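Local coordinates for extracellular invertase (Aspergillus kawachii, PDB 5XH8), which is a family 32 glycoside hydrolase, a beta-fructofuranosidase that probably hydrolyses sucrose and related beta-fructosides and has high transfructosylation activity, probably making fructooligosaccharides such as 1-kestose, at residues Leu184-Ile195 and Gln206-Phe216; Gln84-Asp93 and Gly145-Pro155. All coordinates share one frame; numbering follows the deposited sequence.

Contact 1: residues Leu184-Ile195 and Gln206-Phe216; sequences LHSKNNTWYTVI and QFLYRQYDSDF
Arg210 packs its CB on the ring of Tyr192, with Arg210 CB 3.7 Å from Tyr192 CD1. The two side chains point the same way, and the ring and guanidinium planes are 28° apart. CG of Arg210 sits between the backbone N and the carbonyl carbon (chi1 68°), and the extended chain carries the guanidinium past the ring to the turn at 184-186. There NH1 donates twice. Ser186 OG lies 2.9 Å from Arg210 NH1, in the guanidinium plane. Leu184 O is 3.0 Å from Arg210 NH1, which stands above the carbonyl plane. Ser186 OG in turn donates to Tyr192 OH, 2.8 Å away, and that hydroxyl also meets Asp181. Arg210 NE is salt-bridged to Glu220 of strand 219-227, which gives the guanidinium a further partner. CG2 of Thr190 lies over one face of the Tyr192 ring. On the same side of the sheet as Tyr192, Val194 CG1 packs on Leu208 CD1 at 3.7 Å. The other side carries Ile195, whose CD1 reaches Tyr209 CE1 at 3.7 Å. Past the end of the strands, Phe216 turns its edge toward the face of the Trp191 indole in an offset edge-to-face pair, planes at 71°. The backbones run antiparallel. Thr193 and Tyr209 exchange two bonds, as do Ile195 and Phe207, and Gln211 N adds one to Trp191 O. This is a beta hairpin, the two middle strands of a four-stranded antiparallel sheet, the blade unit of the family 32 beta-propeller.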
loop_
_atom_site.group_PDB
_atom_site.type_symbol
_atom_site.label_atom_id
_atom_site.label_comp_id
_atom_site.label_asym_id
_atom_site.label_seq_id
_atom_site.Cartn_x
_atom_site.Cartn_y
_atom_site.Cartn_z
ATOM N N LEU A 184 -26.821 3.804 -11.030
ATOM C CA LEU A 184 -25.443 3.600 -11.516
ATOM C C LEU A 184 -25.310 2.473 -12.545
ATOM O O LEU A 184 -24.212 2.175 -12.985
ATOM C CB LEU A 184 -24.528 3.304 -10.325
ATOM C CG LEU A 184 -24.410 4.465 -9.325
ATOM C CD1 LEU A 184 -23.853 3.980 -7.998
ATOM C CD2 LEU A 184 -23.557 5.589 -9.895
ATOM N N HIS A 185 -26.427 1.846 -12.914
ATOM C CA HIS A 185 -26.435 0.660 -13.770
ATOM C C HIS A 185 -25.487 -0.425 -13.248
ATOM O O HIS A 185 -24.807 -1.096 -14.025
ATOM C CB HIS A 185 -26.140 1.050 -15.235
ATOM C CG HIS A 185 -27.050 2.122 -15.747
ATOM N ND1 HIS A 185 -26.686 3.450 -15.788
ATOM C CD2 HIS A 185 -28.333 2.070 -16.175
ATOM C CE1 HIS A 185 -27.696 4.170 -16.240
ATOM N NE2 HIS A 185 -28.706 3.356 -16.488
ATOM N N SER A 186 -25.462 -0.614 -11.923
ATOM C CA SER A 186 -24.586 -1.625 -11.324
ATOM C C SER A 186 -25.270 -2.941 -11.517
ATOM O O SER A 186 -26.498 -2.983 -11.605
ATOM C CB SER A 186 -24.383 -1.398 -9.811
ATOM O OG SER A 186 -24.023 -0.063 -9.530
ATOM N N LYS A 187 -24.512 -4.027 -11.515
ATOM C CA LYS A 187 -25.150 -5.334 -11.421
ATOM C C LYS A 187 -26.000 -5.417 -10.143
ATOM O O LYS A 187 -25.657 -4.796 -9.104
ATOM C CB LYS A 187 -24.105 -6.433 -11.450
ATOM C CG LYS A 187 -23.438 -6.539 -12.808
ATOM C CD LYS A 187 -22.133 -7.300 -12.744
ATOM C CE LYS A 187 -21.460 -7.308 -14.105
ATOM N NZ LYS A 187 -20.439 -8.382 -14.141
ATOM N N ASN A 188 -27.099 -6.168 -10.225
ATOM C CA ASN A 188 -28.053 -6.285 -9.122
ATOM C C ASN A 188 -27.377 -6.850 -7.889
ATOM O O ASN A 188 -26.691 -7.854 -7.983
ATOM C CB ASN A 188 -29.226 -7.218 -9.470
ATOM C CG ASN A 188 -30.137 -6.643 -10.526
ATOM O OD1 ASN A 188 -30.523 -7.338 -11.462
ATOM N ND2 ASN A 188 -30.475 -5.359 -10.398
ATOM N N ASN A 189 -27.613 -6.224 -6.741
ATOM C CA ASN A 189 -27.038 -6.683 -5.464
ATOM C C ASN A 189 -25.523 -6.560 -5.414
ATOM O O ASN A 189 -24.855 -7.322 -4.719
ATOM C CB ASN A 189 -27.493 -8.104 -5.131
ATOM C CG ASN A 189 -29.000 -8.239 -5.211
ATOM O OD1 ASN A 189 -29.734 -7.294 -4.905
ATOM N ND2 ASN A 189 -29.465 -9.389 -5.645
ATOM N N THR A 190 -25.028 -5.569 -6.153
ATOM C CA THR A 190 -23.682 -5.068 -6.035
ATOM C C THR A 190 -23.440 -4.640 -4.571
ATOM O O THR A 190 -24.295 -4.052 -3.933
ATOM C CB THR A 190 -23.461 -3.867 -6.998
ATOM O OG1 THR A 190 -23.337 -4.352 -8.354
ATOM C CG2 THR A 190 -22.228 -3.059 -6.649
ATOM N N TRP A 191 -22.236 -4.895 -4.093
ATOM C CA TRP A 191 -21.806 -4.434 -2.776
ATOM C C TRP A 191 -21.152 -3.094 -2.986
ATOM O O TRP A 191 -20.271 -2.961 -3.843
ATOM C CB TRP A 191 -20.846 -5.432 -2.126
ATOM C CG TRP A 191 -21.560 -6.574 -1.464
ATOM C CD1 TRP A 191 -21.722 -7.864 -1.948
ATOM C CD2 TRP A 191 -22.183 -6.552 -0.181
ATOM N NE1 TRP A 191 -22.419 -8.616 -1.040
ATOM C CE2 TRP A 191 -22.715 -7.842 0.052
ATOM C CE3 TRP A 191 -22.335 -5.567 0.807
ATOM C CZ2 TRP A 191 -23.407 -8.169 1.219
ATOM C CZ3 TRP A 191 -23.021 -5.899 1.972
ATOM C CH2 TRP A 191 -23.553 -7.181 2.163
ATOM N N TYR A 192 -21.644 -2.095 -2.255
ATOM C CA TYR A 192 -21.036 -0.780 -2.129
ATOM C C TYR A 192 -20.232 -0.706 -0.833
ATOM O O TYR A 192 -20.500 -1.454 0.101
ATOM C CB TYR A 192 -22.107 0.324 -2.131
ATOM C CG TYR A 192 -22.922 0.275 -3.408
ATOM C CD1 TYR A 192 -22.446 0.864 -4.587
ATOM C CD2 TYR A 192 -24.115 -0.429 -3.458
ATOM C CE1 TYR A 192 -23.170 0.785 -5.766
ATOM C CE2 TYR A 192 -24.847 -0.514 -4.632
ATOM C CZ TYR A 192 -24.376 0.092 -5.784
ATOM O OH TYR A 192 -25.092 -0.022 -6.954
ATOM N N THR A 193 -19.271 0.208 -0.808
ATOM C CA THR A 193 -18.551 0.566 0.396
ATOM C C THR A 193 -18.489 2.064 0.483
ATOM O O THR A 193 -18.138 2.723 -0.492
ATOM C CB THR A 193 -17.112 -0.005 0.385
ATOM O OG1 THR A 193 -17.172 -1.443 0.365
ATOM C CG2 THR A 193 -16.364 0.436 1.609
ATOM N N VAL A 194 -18.828 2.606 1.650
ATOM C CA VAL A 194 -18.435 3.975 1.994
ATOM C C VAL A 194 -17.229 3.960 2.917
ATOM O O VAL A 194 -17.121 3.103 3.804
ATOM C CB VAL A 194 -19.545 4.887 2.586
ATOM C CG1 VAL A 194 -20.534 5.281 1.487
ATOM C CG2 VAL A 194 -20.249 4.260 3.781
ATOM N N ILE A 195 -16.335 4.927 2.694
ATOM C CA ILE A 195 -15.187 5.154 3.557
ATOM C C ILE A 195 -15.352 6.567 4.081
ATOM O O ILE A 195 -15.725 7.458 3.315
ATOM C CB ILE A 195 -13.859 4.953 2.787
ATOM C CG1 ILE A 195 -13.766 3.492 2.266
ATOM C CG2 ILE A 195 -12.680 5.304 3.693
ATOM C CD1 ILE A 195 -12.519 3.168 1.448
ATOM N N GLN A 206 -18.021 11.354 2.733
ATOM C CA GLN A 206 -18.031 9.940 2.505
ATOM C C GLN A 206 -17.594 9.685 1.080
ATOM O O GLN A 206 -18.176 10.239 0.109
ATOM C CB GLN A 206 -19.427 9.362 2.698
ATOM C CG GLN A 206 -19.938 9.458 4.124
ATOM C CD GLN A 206 -21.274 8.759 4.305
ATOM O OE1 GLN A 206 -21.872 8.249 3.349
ATOM N NE2 GLN A 206 -21.736 8.712 5.539
ATOM N N PHE A 207 -16.576 8.842 0.954
ATOM C CA PHE A 207 -16.073 8.392 -0.324
ATOM C C PHE A 207 -16.776 7.088 -0.658
ATOM O O PHE A 207 -16.722 6.146 0.143
ATOM C CB PHE A 207 -14.562 8.163 -0.227
ATOM C CG PHE A 207 -13.803 9.359 0.261
ATOM C CD1 PHE A 207 -13.446 10.383 -0.622
ATOM C CD2 PHE A 207 -13.470 9.483 1.590
ATOM C CE1 PHE A 207 -12.751 11.491 -0.174
ATOM C CE2 PHE A 207 -12.774 10.580 2.043
ATOM C CZ PHE A 207 -12.419 11.589 1.160
ATOM N N LEU A 208 -17.402 7.017 -1.843
ATOM C CA LEU A 208 -18.265 5.890 -2.226
ATOM C C LEU A 208 -17.556 5.022 -3.244
ATOM O O LEU A 208 -16.903 5.552 -4.151
ATOM C CB LEU A 208 -19.606 6.402 -2.795
ATOM C CG LEU A 208 -20.643 5.359 -3.259
ATOM C CD1 LEU A 208 -21.147 4.517 -2.087
ATOM C CD2 LEU A 208 -21.816 6.027 -3.988
ATOM N N TYR A 209 -17.693 3.701 -3.088
ATOM C CA TYR A 209 -17.120 2.715 -3.993
ATOM C C TYR A 209 -18.101 1.605 -4.302
ATOM O O TYR A 209 -18.995 1.325 -3.514
ATOM C CB TYR A 209 -15.859 2.047 -3.366
ATOM C CG TYR A 209 -14.715 2.972 -3.093
ATOM C CD1 TYR A 209 -14.729 3.815 -1.988
ATOM C CD2 TYR A 209 -13.607 3.005 -3.927
ATOM C CE1 TYR A 209 -13.681 4.678 -1.739
ATOM C CE2 TYR A 209 -12.551 3.861 -3.679
ATOM C CZ TYR A 209 -12.595 4.684 -2.570
ATOM O OH TYR A 209 -11.576 5.550 -2.322
ATOM N N ARG A 210 -17.897 0.915 -5.420
ATOM C CA ARG A 210 -18.622 -0.338 -5.666
ATOM C C ARG A 210 -17.649 -1.420 -6.034
ATOM O O ARG A 210 -16.599 -1.130 -6.597
ATOM C CB ARG A 210 -19.688 -0.169 -6.750
ATOM C CG ARG A 210 -19.193 0.070 -8.163
ATOM C CD ARG A 210 -20.373 0.143 -9.135
ATOM N NE ARG A 210 -19.911 0.605 -10.427
ATOM C CZ ARG A 210 -20.682 0.935 -11.469
ATOM N NH1 ARG A 210 -22.011 0.875 -11.416
ATOM N NH2 ARG A 210 -20.098 1.330 -12.590
ATOM N N GLN A 211 -17.994 -2.665 -5.722
ATOM C CA GLN A 211 -17.168 -3.795 -6.115
ATOM C C GLN A 211 -17.077 -3.813 -7.645
ATOM O O GLN A 211 -18.048 -3.504 -8.337
ATOM C CB GLN A 211 -17.703 -5.134 -5.576
ATOM C CG GLN A 211 -18.948 -5.651 -6.236
ATOM C CD GLN A 211 -19.368 -7.021 -5.751
ATOM O OE1 GLN A 211 -18.629 -8.007 -5.829
ATOM N NE2 GLN A 211 -20.567 -7.100 -5.296
ATOM N N TYR A 212 -15.893 -4.102 -8.140
ATOM C CA TYR A 212 -15.619 -4.146 -9.570
ATOM C C TYR A 212 -15.645 -5.595 -10.073
ATOM O O TYR A 212 -16.027 -5.866 -11.207
ATOM C CB TYR A 212 -14.250 -3.522 -9.812
ATOM C CG TYR A 212 -13.873 -3.359 -11.263
ATOM C CD1 TYR A 212 -14.474 -2.362 -12.044
ATOM C CD2 TYR A 212 -12.897 -4.171 -11.852
ATOM C CE1 TYR A 212 -14.133 -2.190 -13.372
ATOM C CE2 TYR A 212 -12.535 -3.999 -13.182
ATOM C CZ TYR A 212 -13.161 -3.006 -13.930
ATOM O OH TYR A 212 -12.834 -2.814 -15.243
ATOM N N ASP A 213 -15.217 -6.508 -9.204
ATOM C CA ASP A 213 -15.176 -7.925 -9.480
ATOM C C ASP A 213 -15.903 -8.665 -8.369
ATOM O O ASP A 213 -15.978 -8.219 -7.199
ATOM C CB ASP A 213 -13.737 -8.427 -9.517
ATOM C CG ASP A 213 -12.993 -8.221 -8.163
ATOM O OD1 ASP A 213 -12.869 -7.069 -7.713
ATOM O OD2 ASP A 213 -12.560 -9.215 -7.538
ATOM N N SER A 214 -16.389 -9.836 -8.734
ATOM C CA SER A 214 -17.019 -10.677 -7.785
ATOM C C SER A 214 -16.057 -11.048 -6.634
ATOM O O SER A 214 -16.551 -11.285 -5.535
ATOM C CB SER A 214 -17.630 -11.901 -8.461
ATOM O OG SER A 214 -16.705 -12.556 -9.299
ATOM N N ASP A 215 -14.721 -11.046 -6.827
ATOM C CA ASP A 215 -13.814 -11.508 -5.736
ATOM C C ASP A 215 -13.520 -10.467 -4.642
ATOM O O ASP A 215 -12.762 -10.792 -3.704
ATOM C CB ASP A 215 -12.484 -12.059 -6.244
ATOM C CG ASP A 215 -12.609 -12.820 -7.534
ATOM O OD1 ASP A 215 -12.698 -12.146 -8.582
ATOM O OD2 ASP A 215 -12.586 -14.078 -7.503
ATOM N N PHE A 216 -14.085 -9.247 -4.760
ATOM C CA PHE A 216 -13.899 -8.168 -3.783
ATOM C C PHE A 216 -12.492 -7.586 -3.776
ATOM O O PHE A 216 -12.060 -6.934 -2.810
ATOM C CB PHE A 216 -14.317 -8.648 -2.394
ATOM C CG PHE A 216 -15.692 -9.249 -2.365
ATOM C CD1 PHE A 216 -16.797 -8.457 -2.568
ATOM C CD2 PHE A 216 -15.877 -10.617 -2.168
ATOM C CE1 PHE A 216 -18.075 -9.001 -2.550
ATOM C CE2 PHE A 216 -17.155 -11.171 -2.149
ATOM C CZ PHE A 216 -18.252 -10.357 -2.346
#

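Contact 2: residues Gln84-Asp93 and Gly145-Pro155; sequences QVIVPGGIND and GSNFTKLDQGP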
loop_
_atom_site.group_PDB
_atom_site.type_symbol
_atom_site.label_atom_id
_atom_site.label_comp_id
_atom_site.label_asym_id
_atom_site.label_seq_id
_atom_site.Cartn_x
_atom_site.Cartn_y
_atom_site.Cartn_z
ATOM N N GLN A 84 -9.597 -11.196 20.956
ATOM C CA GLN A 84 -9.884 -10.543 19.688
ATOM C C GLN A 84 -9.906 -11.581 18.554
ATOM O O GLN A 84 -9.158 -12.566 18.587
ATOM C CB GLN A 84 -8.847 -9.446 19.408
ATOM C CG GLN A 84 -8.978 -8.186 20.274
ATOM C CD GLN A 84 -8.239 -8.248 21.608
ATOM O OE1 GLN A 84 -7.945 -9.316 22.098
ATOM N NE2 GLN A 84 -7.972 -7.080 22.217
ATOM N N VAL A 85 -10.789 -11.369 17.589
ATOM C CA VAL A 85 -10.887 -12.227 16.400
ATOM C C VAL A 85 -9.885 -11.822 15.316
ATOM O O VAL A 85 -9.694 -12.545 14.324
ATOM C CB VAL A 85 -12.338 -12.248 15.850
ATOM C CG1 VAL A 85 -13.302 -12.563 16.972
ATOM C CG2 VAL A 85 -12.737 -10.922 15.183
ATOM N N ILE A 86 -9.332 -10.626 15.460
ATOM C CA ILE A 86 -8.283 -10.120 14.582
ATOM C C ILE A 86 -7.474 -9.090 15.378
ATOM O O ILE A 86 -8.060 -8.299 16.114
ATOM C CB ILE A 86 -8.847 -9.537 13.253
ATOM C CG1 ILE A 86 -7.727 -9.137 12.287
ATOM C CG2 ILE A 86 -9.819 -8.381 13.484
ATOM C CD1 ILE A 86 -8.239 -8.772 10.893
ATOM N N VAL A 87 -6.148 -9.109 15.201
ATOM C CA VAL A 87 -5.239 -8.252 15.930
ATOM C C VAL A 87 -4.271 -7.601 14.961
ATOM O O VAL A 87 -4.019 -8.147 13.890
ATOM C CB VAL A 87 -4.453 -9.031 17.034
ATOM C CG1 VAL A 87 -5.392 -9.515 18.140
ATOM C CG2 VAL A 87 -3.661 -10.213 16.478
ATOM N N PRO A 88 -3.673 -6.463 15.358
ATOM C CA PRO A 88 -2.622 -5.845 14.544
ATOM C C PRO A 88 -1.324 -6.645 14.538
ATOM O O PRO A 88 -1.207 -7.617 15.276
ATOM C CB PRO A 88 -2.409 -4.488 15.231
ATOM C CG PRO A 88 -2.791 -4.727 16.653
ATOM C CD PRO A 88 -3.908 -5.730 16.618
ATOM N N GLY A 89 -0.357 -6.222 13.731
ATOM C CA GLY A 89 0.948 -6.885 13.654
ATOM C C GLY A 89 1.165 -7.646 12.350
ATOM O O GLY A 89 2.182 -8.261 12.192
ATOM N N GLY A 90 0.223 -7.596 11.410
ATOM C CA GLY A 90 0.435 -8.170 10.067
ATOM C C GLY A 90 1.268 -7.261 9.181
ATOM O O GLY A 90 1.670 -6.159 9.575
ATOM N N ILE A 91 1.448 -7.701 7.945
ATOM C CA ILE A 91 2.154 -6.944 6.941
ATOM C C ILE A 91 1.402 -5.629 6.606
ATOM O O ILE A 91 2.028 -4.552 6.435
ATOM C CB ILE A 91 2.346 -7.792 5.669
ATOM C CG1 ILE A 91 3.218 -9.046 5.959
ATOM C CG2 ILE A 91 2.913 -6.964 4.530
ATOM C CD1 ILE A 91 4.684 -8.775 6.174
ATOM N N ASN A 92 0.082 -5.717 6.500
ATOM C CA ASN A 92 -0.730 -4.544 6.096
ATOM C C ASN A 92 -1.106 -3.660 7.259
ATOM O O ASN A 92 -1.388 -2.466 7.057
ATOM C CB ASN A 92 -2.002 -4.965 5.398
ATOM C CG ASN A 92 -1.762 -5.841 4.170
ATOM O OD1 ASN A 92 -0.659 -5.888 3.589
ATOM N ND2 ASN A 92 -2.827 -6.524 3.754
ATOM N N ASP A 93 -1.145 -4.243 8.461
ATOM C CA ASP A 93 -1.614 -3.541 9.669
ATOM C C ASP A 93 -0.607 -3.676 10.827
ATOM O O ASP A 93 -0.970 -4.111 11.918
ATOM C CB ASP A 93 -3.009 -4.039 10.081
ATOM C CG ASP A 93 -3.108 -5.556 10.207
ATOM O OD1 ASP A 93 -2.083 -6.263 10.137
ATOM O OD2 ASP A 93 -4.249 -6.036 10.377
ATOM N N GLY A 145 -16.617 -17.339 12.893
ATOM C CA GLY A 145 -16.489 -15.983 13.385
ATOM C C GLY A 145 -15.589 -15.733 14.575
ATOM O O GLY A 145 -15.476 -14.600 15.019
ATOM N N SER A 146 -14.930 -16.768 15.073
ATOM C CA SER A 146 -13.961 -16.634 16.154
ATOM C C SER A 146 -12.622 -16.046 15.713
ATOM O O SER A 146 -11.959 -15.385 16.517
ATOM C CB SER A 146 -13.748 -17.969 16.850
ATOM O OG SER A 146 -14.901 -18.299 17.608
ATOM N N ASN A 147 -12.222 -16.290 14.470
ATOM C CA ASN A 147 -10.984 -15.736 13.912
ATOM C C ASN A 147 -11.237 -15.268 12.495
ATOM O O ASN A 147 -11.764 -16.009 11.685
ATOM C CB ASN A 147 -9.856 -16.772 13.891
ATOM C CG ASN A 147 -9.434 -17.176 15.270
ATOM O OD1 ASN A 147 -8.651 -16.488 15.886
ATOM N ND2 ASN A 147 -9.995 -18.273 15.792
ATOM N N PHE A 148 -10.869 -14.026 12.216
ATOM C CA PHE A 148 -10.825 -13.523 10.867
ATOM C C PHE A 148 -9.369 -13.570 10.381
ATOM O O PHE A 148 -8.545 -12.805 10.824
ATOM C CB PHE A 148 -11.441 -12.123 10.797
ATOM C CG PHE A 148 -12.940 -12.158 10.733
ATOM C CD1 PHE A 148 -13.693 -12.394 11.887
ATOM C CD2 PHE A 148 -13.594 -12.048 9.520
ATOM C CE1 PHE A 148 -15.076 -12.484 11.829
ATOM C CE2 PHE A 148 -14.974 -12.120 9.450
ATOM C CZ PHE A 148 -15.720 -12.335 10.611
ATOM N N THR A 149 -9.085 -14.515 9.491
ATOM C CA THR A 149 -7.767 -14.719 8.929
ATOM C C THR A 149 -7.519 -13.693 7.845
ATOM O O THR A 149 -8.253 -13.617 6.852
ATOM C CB THR A 149 -7.665 -16.108 8.284
ATOM O OG1 THR A 149 -8.233 -17.063 9.175
ATOM C CG2 THR A 149 -6.187 -16.472 7.973
ATOM N N LYS A 150 -6.446 -12.940 7.999
ATOM C CA LYS A 150 -6.097 -11.940 7.001
ATOM C C LYS A 150 -5.729 -12.617 5.698
ATOM O O LYS A 150 -4.981 -13.578 5.706
ATOM C CB LYS A 150 -4.939 -11.094 7.488
ATOM C CG LYS A 150 -5.282 -10.318 8.760
ATOM C CD LYS A 150 -4.022 -9.803 9.427
ATOM C CE LYS A 150 -4.311 -9.220 10.794
ATOM N NZ LYS A 150 -3.065 -8.670 11.388
ATOM N N LEU A 151 -6.267 -12.136 4.585
ATOM C CA LEU A 151 -5.809 -12.622 3.290
ATOM C C LEU A 151 -4.330 -12.256 3.141
ATOM O O LEU A 151 -3.907 -11.149 3.530
ATOM C CB LEU A 151 -6.612 -12.005 2.130
ATOM C CG LEU A 151 -8.096 -12.327 2.005
ATOM C CD1 LEU A 151 -8.548 -11.939 0.606
ATOM C CD2 LEU A 151 -8.413 -13.799 2.289
ATOM N N ASP A 152 -3.565 -13.196 2.591
ATOM C CA ASP A 152 -2.134 -13.076 2.458
ATOM C C ASP A 152 -1.801 -12.300 1.199
ATOM O O ASP A 152 -1.290 -12.824 0.225
ATOM C CB ASP A 152 -1.493 -14.469 2.481
ATOM C CG ASP A 152 0.005 -14.423 2.723
ATOM O OD1 ASP A 152 0.543 -13.385 3.126
ATOM O OD2 ASP A 152 0.666 -15.445 2.509
ATOM N N GLN A 153 -2.080 -11.010 1.261
ATOM C CA GLN A 153 -1.874 -10.113 0.164
ATOM C C GLN A 153 -2.008 -8.690 0.698
ATOM O O GLN A 153 -2.431 -8.481 1.834
ATOM C CB GLN A 153 -2.890 -10.361 -0.948
ATOM C CG GLN A 153 -4.329 -10.154 -0.496
ATOM C CD GLN A 153 -5.218 -9.793 -1.634
ATOM O OE1 GLN A 153 -5.607 -10.652 -2.390
ATOM N NE2 GLN A 153 -5.499 -8.516 -1.799
ATOM N N GLY A 154 -1.666 -7.729 -0.151
ATOM C CA GLY A 154 -1.765 -6.327 0.198
ATOM C C GLY A 154 -3.196 -5.837 0.313
ATOM O O GLY A 154 -4.144 -6.580 0.013
ATOM N N PRO A 155 -3.362 -4.578 0.759
ATOM C CA PRO A 155 -4.683 -3.974 0.838
ATOM C C PRO A 155 -5.402 -3.960 -0.530
ATOM O O PRO A 155 -4.768 -3.800 -1.589
ATOM C CB PRO A 155 -4.407 -2.544 1.295
ATOM C CG PRO A 155 -2.958 -2.292 0.977
ATOM C CD PRO A 155 -2.282 -3.626 1.080
HETATM O O HOH W 1 -7.543 -14.013 16.114
HETATM O O HOH W 2 -7.059 -13.296 12.818
#
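Ser146 meets Val85 through its carbonyl: Ser146 O is 3.2 Å from Val85 CG1 and also takes a CA-H...O contact from Val85 CA. Asn147 joins through water 1, which lies 2.7 Å from Asn147 OD1 and reaches Gln84 O more loosely. ND2 of Asn147 is held by Asp143. Phe148 N then donates to Val85 O at 2.8 Å, nearly straight at 164°. The ring of Phe148 runs alongside Val85, with Phe148 CD1 3.7 Å from Val85 CG2, and its CB approaches Ile86 CB. A classic beta bulge places Val85 and Ile86 together opposite Ile65, with backbone bonds from both. The segment next forms 149-150, an outer strand of a four-stranded antiparallel propeller blade, and the loop 84-93 lies against it. Lys150 reaches across from this edge with its chain extended beyond CG, and Lys150 CE passes Ile86 CG1 at 3.7 Å. Its ammonium is gripped by two residues. Val87 O accepts from Lys150 NZ at 2.7 Å, nearly along the C=O axis. Asp93 comes from the opposite direction and forms a salt bridge, Asp93 OD1 to Lys150 NZ 2.9 Å, met on the syn side; the bond to OD2 is weak. Tyr115 holds that second oxygen, so the carboxylate has partners on both oxygens. Gln153 offers its carbonyl to Asn92: Asn92 ND2 donates to Gln153 O at 2.8 Å, in the carbonyl plane and on a lone pair. Asn92 OD1 bonds Tyr120 of the second subunit. Pro155 closes the segment with CD against Asn92 OD1.

How the contacts relate
Contact 2 comes first in the chain, and contact 1 follows it in series. Their centres are 22 Å apart, and their nearest atoms about 6 Å, without touching. Both lie in the family 32 N-terminal domain, displaced to one side of the molecule. They belong to separate four-stranded sheets: contact 1 pairs the middle strands of one, while contact 2 joins a loop to an edge strand of the other. Both regions also reach the second subunit, contact 2 through Asn92, and segment 206-216 through Tyr212, which lies outside the pairing itself. A glycerol, probably from the crystallisation liquor, lies about 3 Å from the side chain of Asn92. The side chain of Ile195 is about 10 Å from a bound glycerol.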